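Local coordinates for protein exosome complex component Rrp42 (Pyrococcus abyssi, PDB 2PO1) that probably serves as a non-catalytic subunit of the archaeal exosome, an RNA-degrading complex, helping to structure the active site of its partner Rrp41, at residues 34-39 against 209-214; 55-60 against 149-154; 168-173 against 181-186. All blocks are in the same frame, centred on the assembly; numbering follows the deposited sequence.

Overall arrangement
From the N terminus, the loop that follows helix 13-23 supplies residues 34-39, which meet 209-214 only after most of the chain has gone by. Contact 1 therefore closes a long loop, and contacts 2 and 3 are both nested inside it. Contact 2 closes first, bringing the turn after strand 51-57 against the start of helix 152-166. That helix leads into strand 168-174, where contact 3 closes a short hairpin with 181-186. Contacts 1 and 2 touch, through Arg37 and Asp149 among others, and tie the first sheet, helix 152-166 and the last sheet together. Contact 3 lies on the opposite side of the chain's centre, about 34 Å from contact 2 between centres.

Contact 1 (34-39 against 209-214); sequences EDYRPI and VVDPSL
Arg37 and Asp211 form a two-pronged salt bridge that joins the two halves of this RNase PH fold: the loop entering strand 39-43 of the first sheet and the end of strand 207-210 in the last one. Arginine suits the place, being long with several N-H groups. Its CB, CG and CD all pass Asp211 OD1, Arg37 CB at 3.6 Å. The chain bends at chi3 (-71°), which sets NE where it donates to Asp211 OD1 at 3.1 Å, from above the carboxylate plane. CZ lies nearer OD2 than OD1. NH2 reaches Asp211 OD2 at 2.7 Å on its syn side, though somewhat out of plane, and also bonds Gly150 O. NH1 lies 3.8 Å from Ser213 CA, which sits over one guanidinium face, and donates to Asp149 O. The backbone N of Arg37 adds a nearly straight bond to Asp211 OD1 at 2.8 Å, and Arg31 reaches the same oxygen. Among so many donors the buried carboxylate is probably the anion.

Tyr36 brings a flat apolar surface beside this polar group. Its ring stacks on the Asp211 carboxylate with the planes 15° apart, and Asp211 CB stands over the ring face, 3.6 Å from the centroid in a CH-pi contact. The phenol OH bonds Asp154. Branched Val210 fills in next to the ring, its CG2 reaching Tyr36 CE1 at 3.4 Å.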
ATOM      1  N   GLU C  34     -36.153  19.310 -14.261  1.00 29.10           N
ATOM      2  CA  GLU C  34     -36.222  19.128 -12.795  1.00 29.92           C
ATOM      3  C   GLU C  34     -36.696  17.743 -12.370  1.00 29.82           C
ATOM      4  O   GLU C  34     -36.939  17.499 -11.188  1.00 30.59           O
ATOM      5  CB  GLU C  34     -37.003  20.269 -12.092  1.00 31.40           C
ATOM      6  CG  GLU C  34     -36.264  21.631 -12.126  1.00 29.54           C
ATOM      7  CD  GLU C  34     -37.071  22.753 -11.520  1.00 35.58           C
ATOM      8  OE1 GLU C  34     -38.167  22.458 -10.967  1.00 34.17           O
ATOM      9  OE2 GLU C  34     -36.598  23.927 -11.605  1.00 36.77           O
ATOM     10  N   ASP C  35     -36.763  16.814 -13.314  1.00 29.09           N
ATOM     11  CA  ASP C  35     -37.234  15.490 -12.973  1.00 27.94           C
ATOM     12  C   ASP C  35     -36.107  14.522 -12.668  1.00 25.40           C
ATOM     13  O   ASP C  35     -35.103  14.495 -13.370  1.00 23.81           O
ATOM     14  CB  ASP C  35     -38.054  14.950 -14.114  1.00 28.80           C
ATOM     15  CG  ASP C  35     -39.280  15.759 -14.341  1.00 32.14           C
ATOM     16  OD1 ASP C  35     -39.684  16.480 -13.416  1.00 34.38           O
ATOM     17  OD2 ASP C  35     -39.815  15.700 -15.428  1.00 33.15           O
ATOM     18  N   TYR C  36     -36.318  13.721 -11.628  1.00 24.82           N
ATOM     19  CA  TYR C  36     -35.508  12.527 -11.390  1.00 23.41           C
ATOM     20  C   TYR C  36     -35.986  11.450 -12.293  1.00 23.93           C
ATOM     21  O   TYR C  36     -37.157  11.437 -12.646  1.00 24.59           O
ATOM     22  CB  TYR C  36     -35.683  12.069  -9.936  1.00 23.26           C
ATOM     23  CG  TYR C  36     -34.664  12.733  -9.095  1.00 22.12           C
ATOM     24  CD1 TYR C  36     -34.784  14.071  -8.776  1.00 23.70           C
ATOM     25  CD2 TYR C  36     -33.536  12.042  -8.669  1.00 15.71           C
ATOM     26  CE1 TYR C  36     -33.822  14.711  -8.029  1.00 22.17           C
ATOM     27  CE2 TYR C  36     -32.594  12.668  -7.920  1.00 17.33           C
ATOM     28  CZ  TYR C  36     -32.724  13.992  -7.619  1.00 20.67           C
ATOM     29  OH  TYR C  36     -31.754  14.652  -6.903  1.00 21.44           O
ATOM     30  N   ARG C  37     -35.088  10.508 -12.588  1.00 24.45           N
ATOM     31  CA  ARG C  37     -35.445   9.292 -13.296  1.00 24.51           C
ATOM     32  C   ARG C  37     -36.265   8.530 -12.303  1.00 24.83           C
ATOM     33  O   ARG C  37     -36.262   8.905 -11.139  1.00 23.18           O
ATOM     34  CB  ARG C  37     -34.176   8.505 -13.620  1.00 24.42           C
ATOM     35  CG  ARG C  37     -33.341   9.111 -14.688  1.00 22.15           C
ATOM     36  CD  ARG C  37     -31.940   8.488 -14.691  1.00 18.22           C
ATOM     37  NE  ARG C  37     -31.191   8.910 -13.531  1.00 20.54           N
ATOM     38  CZ  ARG C  37     -29.941   8.505 -13.274  1.00 21.11           C
ATOM     39  NH1 ARG C  37     -29.359   7.611 -14.069  1.00 19.96           N
ATOM     40  NH2 ARG C  37     -29.280   8.978 -12.210  1.00 19.53           N
ATOM     41  N   PRO C  38     -36.927   7.426 -12.724  1.00 25.83           N
ATOM     42  CA  PRO C  38     -37.679   6.733 -11.709  1.00 26.17           C
ATOM     43  C   PRO C  38     -36.809   6.268 -10.568  1.00 25.23           C
ATOM     44  O   PRO C  38     -35.664   5.876 -10.789  1.00 22.08           O
ATOM     45  CB  PRO C  38     -38.302   5.548 -12.473  1.00 28.74           C
ATOM     46  CG  PRO C  38     -38.366   5.992 -13.886  1.00 29.08           C
ATOM     47  CD  PRO C  38     -37.062   6.765 -14.035  1.00 26.92           C
ATOM     48  N   ILE C  39     -37.330   6.397  -9.344  1.00 25.93           N
ATOM     49  CA  ILE C  39     -36.561   6.081  -8.152  1.00 24.92           C
ATOM     50  C   ILE C  39     -37.153   4.837  -7.564  1.00 25.92           C
ATOM     51  O   ILE C  39     -38.375   4.703  -7.476  1.00 23.98           O
ATOM     52  CB  ILE C  39     -36.604   7.206  -7.127  1.00 25.40           C
ATOM     53  CG1 ILE C  39     -35.818   8.419  -7.653  1.00 26.62           C
ATOM     54  CG2 ILE C  39     -35.870   6.768  -5.846  1.00 24.49           C
ATOM     55  CD1 ILE C  39     -36.137   9.749  -6.906  1.00 31.79           C
ATOM     56  N   VAL C 209     -29.778  20.712 -14.969  1.00 24.05           N
ATOM     57  CA  VAL C 209     -30.705  19.624 -15.171  1.00 23.58           C
ATOM     58  C   VAL C 209     -30.463  18.729 -13.945  1.00 23.72           C
ATOM     59  O   VAL C 209     -29.304  18.354 -13.631  1.00 21.31           O
ATOM     60  CB  VAL C 209     -30.286  19.040 -16.515  1.00 24.33           C
ATOM     61  CG1 VAL C 209     -29.367  17.765 -16.452  1.00 20.75           C
ATOM     62  CG2 VAL C 209     -31.297  19.143 -17.604  1.00 26.14           C
ATOM     63  N   VAL C 210     -31.520  18.421 -13.217  1.00 23.74           N
ATOM     64  CA  VAL C 210     -31.354  17.636 -12.015  1.00 23.51           C
ATOM     65  C   VAL C 210     -31.248  16.152 -12.377  1.00 22.68           C
ATOM     66  O   VAL C 210     -31.767  15.692 -13.417  1.00 22.51           O
ATOM     67  CB  VAL C 210     -32.500  17.862 -11.022  1.00 23.89           C
ATOM     68  CG1 VAL C 210     -33.708  17.202 -11.521  1.00 26.71           C
ATOM     69  CG2 VAL C 210     -32.153  17.214  -9.676  1.00 26.10           C
ATOM     70  N   ASP C 211     -30.547  15.421 -11.514  1.00 21.01           N
ATOM     71  CA  ASP C 211     -30.363  13.981 -11.658  1.00 19.87           C
ATOM     72  C   ASP C 211     -29.856  13.620 -13.048  1.00 20.33           C
ATOM     73  O   ASP C 211     -30.568  12.959 -13.797  1.00 21.01           O
ATOM     74  CB  ASP C 211     -31.655  13.248 -11.367  1.00 20.08           C
ATOM     75  CG  ASP C 211     -31.513  11.749 -11.444  1.00 20.52           C
ATOM     76  OD1 ASP C 211     -32.513  11.119 -11.839  1.00 22.68           O
ATOM     77  OD2 ASP C 211     -30.434  11.205 -11.106  1.00 18.59           O
ATOM     78  N   PRO C 212     -28.581  13.971 -13.348  1.00 19.60           N
ATOM     79  CA  PRO C 212     -27.989  13.784 -14.665  1.00 20.52           C
ATOM     80  C   PRO C 212     -27.733  12.299 -14.815  1.00 20.97           C
ATOM     81  O   PRO C 212     -27.288  11.687 -13.871  1.00 21.84           O
ATOM     82  CB  PRO C 212     -26.639  14.555 -14.560  1.00 19.15           C
ATOM     83  CG  PRO C 212     -26.287  14.550 -13.138  1.00 17.23           C
ATOM     84  CD  PRO C 212     -27.617  14.547 -12.385  1.00 18.66           C
ATOM     85  N   SER C 213     -28.104  11.717 -15.930  1.00 22.64           N
ATOM     86  CA  SER C 213     -27.744  10.329 -16.239  1.00 21.80           C
ATOM     87  C   SER C 213     -26.280  10.361 -16.656  1.00 21.03           C
ATOM     88  O   SER C 213     -25.697  11.432 -16.821  1.00 20.24           O
ATOM     89  CB  SER C 213     -28.530   9.851 -17.436  1.00 22.43           C
ATOM     90  OG  SER C 213     -28.226  10.679 -18.563  1.00 23.05           O
ATOM     91  N   LEU C 214     -25.700   9.191 -16.888  1.00 20.54           N
ATOM     92  CA  LEU C 214     -24.293   9.091 -17.273  1.00 21.29           C
ATOM     93  C   LEU C 214     -24.079   9.847 -18.565  1.00 22.53           C
ATOM     94  O   LEU C 214     -23.121  10.612 -18.690  1.00 21.45           O
ATOM     95  CB  LEU C 214     -23.956   7.645 -17.505  1.00 21.27           C
ATOM     96  CG  LEU C 214     -22.653   7.027 -17.070  1.00 25.33           C
ATOM     97  CD1 LEU C 214     -22.484   5.814 -17.982  1.00 25.91           C
ATOM     98  CD2 LEU C 214     -21.504   8.023 -17.072  1.00 26.15           C
TER

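Contact 2 (55-60 against 149-154); sequences VKLGST and DGNLMD
Asn151 ND2, which packs against Leu57 CD2 at 3.6 Å, is gripped by two carboxylates. One is Asp154 OD2, 2.9 Å from Asn151 ND2; the bond leaves in the amide plane but meets the carboxylate from above its own plane. Asp154 OD2 is also bonded by Tyr36 OH. The other is Asp211 OD2, so the amide also links this corner to the last sheet. An asparagine fits because its two ends do different work: Asn151 is the N-cap residue of helix 152-166, and while ND2 donates, Asn151 OD1 accepts the capping bond from Asp154 N at 3.3 Å, 56° outside the carbonyl plane. Leu57 supplies the apolar side, its branched end packing against the cap with Leu57 CD2 3.9 Å from Asp154 CB.

Residues 57-60 form a type II' turn, the tight two-residue link of the hairpin between strands 51-57 and 60-71. Thr60 N donates to Leu57 O at 2.8 Å across it, and Gly58 readily adopts the positive phi (56°) required. Within the turn, Ser59 N and Asp149 OD1 share a water, which donates to Asp149 OD1 at 2.5 Å; that oxygen also pairs with a basic side chain of another protein chain. Thr60 OG1 is modelled between Asp149 N and Gly150 O, but its position is doubtful. Its methyl is an apolar neighbour for the helix start, with Thr60 CG2 4.0 Å from Leu152 CD2.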
ATOM      1  N   VAL C  55     -30.908   1.557  -3.577  1.00 18.74           N
ATOM      2  CA  VAL C  55     -31.503   2.684  -4.296  1.00 19.21           C
ATOM      3  C   VAL C  55     -31.206   2.605  -5.780  1.00 20.37           C
ATOM      4  O   VAL C  55     -30.106   2.307  -6.153  1.00 19.69           O
ATOM      5  CB  VAL C  55     -31.072   4.031  -3.710  1.00 18.50           C
ATOM      6  CG1 VAL C  55     -31.577   5.187  -4.541  1.00 18.88           C
ATOM      7  CG2 VAL C  55     -31.682   4.159  -2.304  1.00 17.00           C
ATOM      8  N   LYS C  56     -32.234   2.805  -6.612  1.00 20.27           N
ATOM      9  CA  LYS C  56     -32.081   2.886  -8.060  1.00 20.63           C
ATOM     10  C   LYS C  56     -32.577   4.238  -8.481  1.00 21.47           C
ATOM     11  O   LYS C  56     -33.722   4.577  -8.158  1.00 21.31           O
ATOM     12  CB  LYS C  56     -32.903   1.784  -8.744  1.00 21.16           C
ATOM     13  CG  LYS C  56     -32.541   0.392  -8.231  1.00 21.26           C
ATOM     14  CD  LYS C  56     -33.195  -0.713  -9.065  1.00 25.06           C
ATOM     15  CE  LYS C  56     -33.244  -2.005  -8.264  1.00 28.58           C
ATOM     16  NZ  LYS C  56     -34.262  -2.988  -8.811  1.00 36.62           N
ATOM     17  N   LEU C  57     -31.700   5.006  -9.143  1.00 21.17           N
ATOM     18  CA  LEU C  57     -32.077   6.226  -9.841  1.00 22.55           C
ATOM     19  C   LEU C  57     -31.985   5.830 -11.309  1.00 22.26           C
ATOM     20  O   LEU C  57     -30.888   5.706 -11.838  1.00 22.92           O
ATOM     21  CB  LEU C  57     -31.070   7.332  -9.542  1.00 22.43           C
ATOM     22  CG  LEU C  57     -31.455   8.363  -8.512  1.00 25.23           C
ATOM     23  CD1 LEU C  57     -32.180   7.818  -7.226  1.00 29.46           C
ATOM     24  CD2 LEU C  57     -30.312   9.312  -8.182  1.00 20.46           C
ATOM     25  N   GLY C  58     -33.134   5.509 -11.913  1.00 21.64           N
ATOM     26  CA  GLY C  58     -33.163   4.890 -13.225  1.00 23.36           C
ATOM     27  C   GLY C  58     -32.318   3.654 -13.025  1.00 24.33           C
ATOM     28  O   GLY C  58     -32.589   2.868 -12.107  1.00 24.28           O
ATOM     29  N   SER C  59     -31.255   3.558 -13.820  1.00 23.12           N
ATOM     30  CA  SER C  59     -30.461   2.364 -13.878  1.00 24.47           C
ATOM     31  C   SER C  59     -29.266   2.461 -12.958  1.00 21.97           C
ATOM     32  O   SER C  59     -28.546   1.505 -12.821  1.00 21.71           O
ATOM     33  CB  SER C  59     -29.977   2.136 -15.304  1.00 24.92           C
ATOM     34  OG  SER C  59     -31.017   1.617 -16.117  1.00 28.94           O
ATOM     35  N   THR C  60     -29.013   3.629 -12.375  1.00 21.02           N
ATOM     36  CA  THR C  60     -27.989   3.733 -11.356  1.00 19.77           C
ATOM     37  C   THR C  60     -28.477   2.950 -10.143  1.00 20.35           C
ATOM     38  O   THR C  60     -29.588   3.149  -9.662  1.00 18.60           O
ATOM     39  CB  THR C  60     -27.750   5.210 -10.928  1.00 19.97           C
ATOM     40  OG1 THR C  60     -26.966   5.864 -11.924  1.00 20.74           O
ATOM     41  CG2 THR C  60     -27.015   5.274  -9.613  1.00 16.63           C
ATOM     42  N   ASP C 149     -25.009   4.649 -13.570  1.00 18.45           N
ATOM     43  CA  ASP C 149     -25.613   5.214 -14.746  1.00 18.81           C
ATOM     44  C   ASP C 149     -25.903   6.661 -14.463  1.00 18.89           C
ATOM     45  O   ASP C 149     -26.923   7.178 -14.906  1.00 19.98           O
ATOM     46  CB  ASP C 149     -26.911   4.537 -15.120  1.00 19.03           C
ATOM     47  CG  ASP C 149     -27.260   4.762 -16.594  1.00 24.53           C
ATOM     48  OD1 ASP C 149     -28.455   4.754 -16.964  1.00 24.92           O
ATOM     49  OD2 ASP C 149     -26.299   4.916 -17.402  1.00 25.20           O
ATOM     50  N   GLY C 150     -25.074   7.252 -13.640  1.00 17.94           N
ATOM     51  CA  GLY C 150     -25.123   8.682 -13.421  1.00 17.00           C
ATOM     52  C   GLY C 150     -25.725   9.015 -12.093  1.00 16.69           C
ATOM     53  O   GLY C 150     -26.560   8.276 -11.548  1.00 16.74           O
ATOM     54  N   ASN C 151     -25.377  10.202 -11.591  1.00 16.29           N
ATOM     55  CA  ASN C 151     -25.849  10.639 -10.299  1.00 15.18           C
ATOM     56  C   ASN C 151     -25.605   9.700  -9.120  1.00 15.25           C
ATOM     57  O   ASN C 151     -26.489   9.441  -8.340  1.00 17.43           O
ATOM     58  CB  ASN C 151     -27.304  11.194 -10.385  1.00 17.48           C
ATOM     59  CG  ASN C 151     -27.610  12.120  -9.253  1.00 17.08           C
ATOM     60  OD1 ASN C 151     -26.691  12.548  -8.553  1.00 17.14           O
ATOM     61  ND2 ASN C 151     -28.900  12.500  -9.084  1.00 15.19           N
ATOM     62  N   LEU C 152     -24.350   9.215  -8.948  1.00 16.01           N
ATOM     63  CA  LEU C 152     -24.021   8.460  -7.799  1.00 14.93           C
ATOM     64  C   LEU C 152     -24.256   9.258  -6.524  1.00 16.18           C
ATOM     65  O   LEU C 152     -24.687   8.725  -5.533  1.00 17.17           O
ATOM     66  CB  LEU C 152     -22.533   8.030  -7.882  1.00 15.31           C
ATOM     67  CG  LEU C 152     -22.162   7.152  -9.070  1.00 14.29           C
ATOM     68  CD1 LEU C 152     -20.675   6.811  -9.034  1.00 17.05           C
ATOM     69  CD2 LEU C 152     -23.067   5.905  -9.038  1.00 16.20           C
ATOM     70  N   MET C 153     -23.927  10.548  -6.515  1.00 16.56           N
ATOM     71  CA  MET C 153     -24.017  11.295  -5.306  1.00 16.01           C
ATOM     72  C   MET C 153     -25.405  11.204  -4.689  1.00 16.62           C
ATOM     73  O   MET C 153     -25.561  10.857  -3.515  1.00 15.79           O
ATOM     74  CB  MET C 153     -23.645  12.741  -5.595  1.00 17.56           C
ATOM     75  CG  MET C 153     -23.742  13.556  -4.360  1.00 19.76           C
ATOM     76  SD  MET C 153     -22.268  13.383  -3.421  1.00 22.16           S
ATOM     77  CE  MET C 153     -21.082  14.263  -4.464  1.00 22.47           C
ATOM     78  N   ASP C 154     -26.439  11.438  -5.470  1.00 16.67           N
ATOM     79  CA  ASP C 154     -27.770  11.436  -4.872  1.00 19.26           C
ATOM     80  C   ASP C 154     -28.181  10.032  -4.546  1.00 19.02           C
ATOM     81  O   ASP C 154     -28.773   9.766  -3.522  1.00 18.53           O
ATOM     82  CB  ASP C 154     -28.804  12.045  -5.791  1.00 19.10           C
ATOM     83  CG  ASP C 154     -28.536  13.495  -6.095  1.00 22.47           C
ATOM     84  OD1 ASP C 154     -27.487  13.967  -5.686  1.00 20.56           O
ATOM     85  OD2 ASP C 154     -29.385  14.183  -6.747  1.00 17.63           O
TER
HETATM   86  O   HOH W   1     -30.440   5.492 -15.725  1.00 24.98           O

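Contact 3 (168-173 against 181-186); sequences RVPKVR and VETLDE
The guanidinium of Arg173 has Glu182 OE1 over one face and Leu184 CD2 at its edge, close to its plane. Guanidinium and carboxylate planes stand 60° apart. A salt bridge runs from Arg173 NH2 to Glu182 OE1, modelled at 2.6 Å, although that oxygen is placed too close to its neighbours for the length to be trusted. Leu184 CD2 lies 3.4 Å from Arg173 NH1, and both leucine methyls rest on the arginine's CG and CD. Long, flexible Arg173 can therefore offer a charged tip to Glu182 and an aliphatic stem to Leu184 on the solvent side, while Glu182 OE2 turns to Asn175.

On the opposite face of the sheet from Arg173 and Glu182 sit Val172 and Thr183, a non-hydrogen-bonded pair. Val172 CG1, anti to the backbone N (chi1 159°), meets Val181 CG1 at a tight 3.4 Å, and both valines also pack on Leu70 and Ile130. Beta-branched residues suit an extended chain here. Pro170 and Thr183 lie side by side, with Pro170 CB 3.5 Å from Thr183 CG2.

The backbones supply the regular bonds. Arg173 and Glu182 are a hydrogen-bonded pair, Arg173 N reaching Glu182 O at 2.8 Å and Glu182 N reaching Arg173 O at 2.7 Å. Leu184 N donates to Lys171 O at 2.8 Å, but Lys171 N goes to Glu186 O, at 2.7 Å, because the chain turns a corner at Asp185. The Lys171 side chain crosses that of Glu186 obliquely, and its ammonium group pairs with Glu188.

Consecutive strands 168-174 and 181-184, joined by a short loop and running at 158° to each other, form an antiparallel beta hairpin at the surface, directly after helix 152-166.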
ATOM      1  N   ARG C 168     -31.448  -1.178  12.546  1.00 24.64           N
ATOM      2  CA  ARG C 168     -31.817  -1.626  13.874  1.00 26.64           C
ATOM      3  C   ARG C 168     -30.554  -2.248  14.424  1.00 27.42           C
ATOM      4  O   ARG C 168     -29.971  -3.134  13.815  1.00 26.64           O
ATOM      5  CB  ARG C 168     -32.972  -2.622  13.846  1.00 28.12           C
ATOM      6  CG  ARG C 168     -34.275  -1.942  13.507  1.00 26.74           C
ATOM      7  CD  ARG C 168     -35.479  -2.668  13.948  1.00 33.13           C
ATOM      8  NE  ARG C 168     -35.632  -2.709  15.425  1.00 36.83           N
ATOM      9  CZ  ARG C 168     -36.302  -1.825  16.176  1.00 39.26           C
ATOM     10  NH1 ARG C 168     -36.895  -0.743  15.651  1.00 37.87           N
ATOM     11  NH2 ARG C 168     -36.338  -2.011  17.495  1.00 38.74           N
ATOM     12  N   VAL C 169     -30.162  -1.766  15.589  1.00 29.50           N
ATOM     13  CA  VAL C 169     -28.898  -2.086  16.202  1.00 29.56           C
ATOM     14  C   VAL C 169     -29.219  -2.686  17.572  1.00 31.30           C
ATOM     15  O   VAL C 169     -30.274  -2.379  18.140  1.00 33.14           O
ATOM     16  CB  VAL C 169     -28.012  -0.803  16.296  1.00 29.17           C
ATOM     17  CG1 VAL C 169     -27.677  -0.284  14.866  1.00 27.88           C
ATOM     18  CG2 VAL C 169     -28.715   0.281  17.102  1.00 29.04           C
ATOM     19  N   PRO C 170     -28.340  -3.578  18.079  1.00 31.76           N
ATOM     20  CA  PRO C 170     -28.540  -4.213  19.388  1.00 33.31           C
ATOM     21  C   PRO C 170     -28.676  -3.147  20.462  1.00 33.54           C
ATOM     22  O   PRO C 170     -27.864  -2.209  20.493  1.00 31.69           O
ATOM     23  CB  PRO C 170     -27.248  -4.998  19.620  1.00 33.03           C
ATOM     24  CG  PRO C 170     -26.632  -5.162  18.250  1.00 32.54           C
ATOM     25  CD  PRO C 170     -27.088  -4.011  17.421  1.00 30.46           C
ATOM     26  N   LYS C 171     -29.724  -3.258  21.288  1.00 34.66           N
ATOM     27  CA  LYS C 171     -29.810  -2.470  22.508  1.00 36.22           C
ATOM     28  C   LYS C 171     -28.586  -2.817  23.349  1.00 36.99           C
ATOM     29  O   LYS C 171     -28.197  -3.980  23.483  1.00 36.07           O
ATOM     30  CB  LYS C 171     -31.059  -2.806  23.320  1.00 37.36           C
ATOM     31  CG  LYS C 171     -32.333  -2.197  22.798  1.00 38.54           C
ATOM     32  CD  LYS C 171     -33.238  -1.793  23.922  1.00 42.12           C
ATOM     33  CE  LYS C 171     -34.438  -0.947  23.475  1.00 42.88           C
ATOM     34  NZ  LYS C 171     -34.089   0.395  22.906  1.00 46.48           N
ATOM     35  N   VAL C 172     -27.987  -1.795  23.923  1.00 38.19           N
ATOM     36  CA  VAL C 172     -26.755  -1.998  24.654  1.00 40.76           C
ATOM     37  C   VAL C 172     -26.981  -1.396  26.030  1.00 43.01           C
ATOM     38  O   VAL C 172     -27.526  -0.308  26.157  1.00 43.54           O
ATOM     39  CB  VAL C 172     -25.553  -1.382  23.879  1.00 39.01           C
ATOM     40  CG1 VAL C 172     -24.386  -1.117  24.776  1.00 41.56           C
ATOM     41  CG2 VAL C 172     -25.127  -2.321  22.783  1.00 38.23           C
ATOM     42  N   ARG C 173     -26.610  -2.119  27.068  1.00 45.49           N
ATOM     43  CA  ARG C 173     -26.670  -1.513  28.387  1.00 47.74           C
ATOM     44  C   ARG C 173     -25.392  -1.645  29.157  1.00 48.21           C
ATOM     45  O   ARG C 173     -24.787  -2.724  29.225  1.00 47.96           O
ATOM     46  CB  ARG C 173     -27.871  -1.996  29.203  1.00 50.16           C
ATOM     47  CG  ARG C 173     -28.327  -3.412  28.916  1.00 53.18           C
ATOM     48  CD  ARG C 173     -29.513  -3.776  29.824  1.00 60.68           C
ATOM     49  NE  ARG C 173     -29.051  -4.207  31.129  1.00 65.27           N
ATOM     50  CZ  ARG C 173     -28.803  -5.475  31.452  1.00 70.05           C
ATOM     51  NH1 ARG C 173     -28.983  -6.433  30.534  1.00 68.12           N
ATOM     52  NH2 ARG C 173     -28.385  -5.787  32.699  1.00 70.88           N
ATOM     53  N   VAL C 181     -20.438  -3.847  29.663  1.00 55.50           N
ATOM     54  CA  VAL C 181     -21.465  -3.493  28.708  1.00 54.04           C
ATOM     55  C   VAL C 181     -22.101  -4.791  28.228  1.00 54.26           C
ATOM     56  O   VAL C 181     -21.399  -5.748  27.912  1.00 54.69           O
ATOM     57  CB  VAL C 181     -20.876  -2.689  27.532  1.00 52.01           C
ATOM     58  CG1 VAL C 181     -21.860  -2.610  26.424  1.00 50.18           C
ATOM     59  CG2 VAL C 181     -20.512  -1.282  28.000  1.00 52.66           C
ATOM     60  N   GLU C 182     -23.432  -4.835  28.223  1.00 54.59           N
ATOM     61  CA  GLU C 182     -24.172  -6.011  27.745  1.00 55.06           C
ATOM     62  C   GLU C 182     -24.921  -5.685  26.444  1.00 53.56           C
ATOM     63  O   GLU C 182     -25.679  -4.716  26.380  1.00 52.57           O
ATOM     64  CB  GLU C 182     -25.127  -6.520  28.830  1.00 56.87           C
ATOM     65  CG  GLU C 182     -24.394  -7.024  30.081  1.00 59.57           C
ATOM     66  CD  GLU C 182     -25.267  -7.019  31.339  1.00 62.07           C
ATOM     67  OE1 GLU C 182     -26.260  -6.266  31.359  1.00 61.38           O
ATOM     68  OE2 GLU C 182     -24.948  -7.755  32.311  1.00 64.16           O
ATOM     69  N   THR C 183     -24.656  -6.475  25.405  1.00 53.16           N
ATOM     70  CA  THR C 183     -25.350  -6.356  24.129  1.00 51.70           C
ATOM     71  C   THR C 183     -26.556  -7.272  24.183  1.00 52.50           C
ATOM     72  O   THR C 183     -26.408  -8.489  24.336  1.00 53.78           O
ATOM     73  CB  THR C 183     -24.472  -6.783  22.946  1.00 50.55           C
ATOM     74  OG1 THR C 183     -23.521  -5.751  22.639  1.00 51.20           O
ATOM     75  CG2 THR C 183     -25.334  -7.004  21.702  1.00 51.71           C
ATOM     76  N   LEU C 184     -27.743  -6.678  24.066  1.00 51.48           N
ATOM     77  CA  LEU C 184     -28.994  -7.416  24.124  1.00 51.87           C
ATOM     78  C   LEU C 184     -29.436  -7.829  22.717  1.00 50.22           C
ATOM     79  O   LEU C 184     -28.904  -7.350  21.732  1.00 48.57           O
ATOM     80  CB  LEU C 184     -30.091  -6.590  24.824  1.00 52.43           C
ATOM     81  CG  LEU C 184     -29.708  -5.679  25.997  1.00 51.90           C
ATOM     82  CD1 LEU C 184     -30.912  -4.890  26.456  1.00 50.24           C
ATOM     83  CD2 LEU C 184     -29.080  -6.458  27.164  1.00 53.45           C
ATOM     84  N   ASP C 185     -30.407  -8.734  22.664  1.00 51.58           N
ATOM     85  CA  ASP C 185     -31.023  -9.214  21.441  1.00 50.36           C
ATOM     86  C   ASP C 185     -31.960  -8.187  20.864  1.00 48.12           C
ATOM     87  O   ASP C 185     -31.973  -7.981  19.637  1.00 47.20           O
ATOM     88  CB  ASP C 185     -31.804 -10.497  21.709  1.00 53.39           C
ATOM     89  CG  ASP C 185     -30.905 -11.715  21.791  1.00 56.26           C
ATOM     90  OD1 ASP C 185     -29.753 -11.662  21.278  1.00 56.09           O
ATOM     91  OD2 ASP C 185     -31.370 -12.725  22.368  1.00 61.43           O
ATOM     92  N   GLU C 186     -32.738  -7.553  21.745  1.00 47.06           N
ATOM     93  CA  GLU C 186     -33.607  -6.435  21.383  1.00 43.93           C
ATOM     94  C   GLU C 186     -32.801  -5.390  20.645  1.00 40.53           C
ATOM     95  O   GLU C 186     -31.662  -5.072  21.011  1.00 38.62           O
ATOM     96  CB  GLU C 186     -34.256  -5.800  22.625  1.00 45.66           C
ATOM     97  CG  GLU C 186     -35.442  -4.869  22.341  1.00 43.93           C
ATOM     98  CD  GLU C 186     -35.908  -4.072  23.568  1.00 47.90           C
ATOM     99  OE1 GLU C 186     -35.721  -4.542  24.718  1.00 46.86           O
ATOM    100  OE2 GLU C 186     -36.481  -2.978  23.383  1.00 47.99           O
TER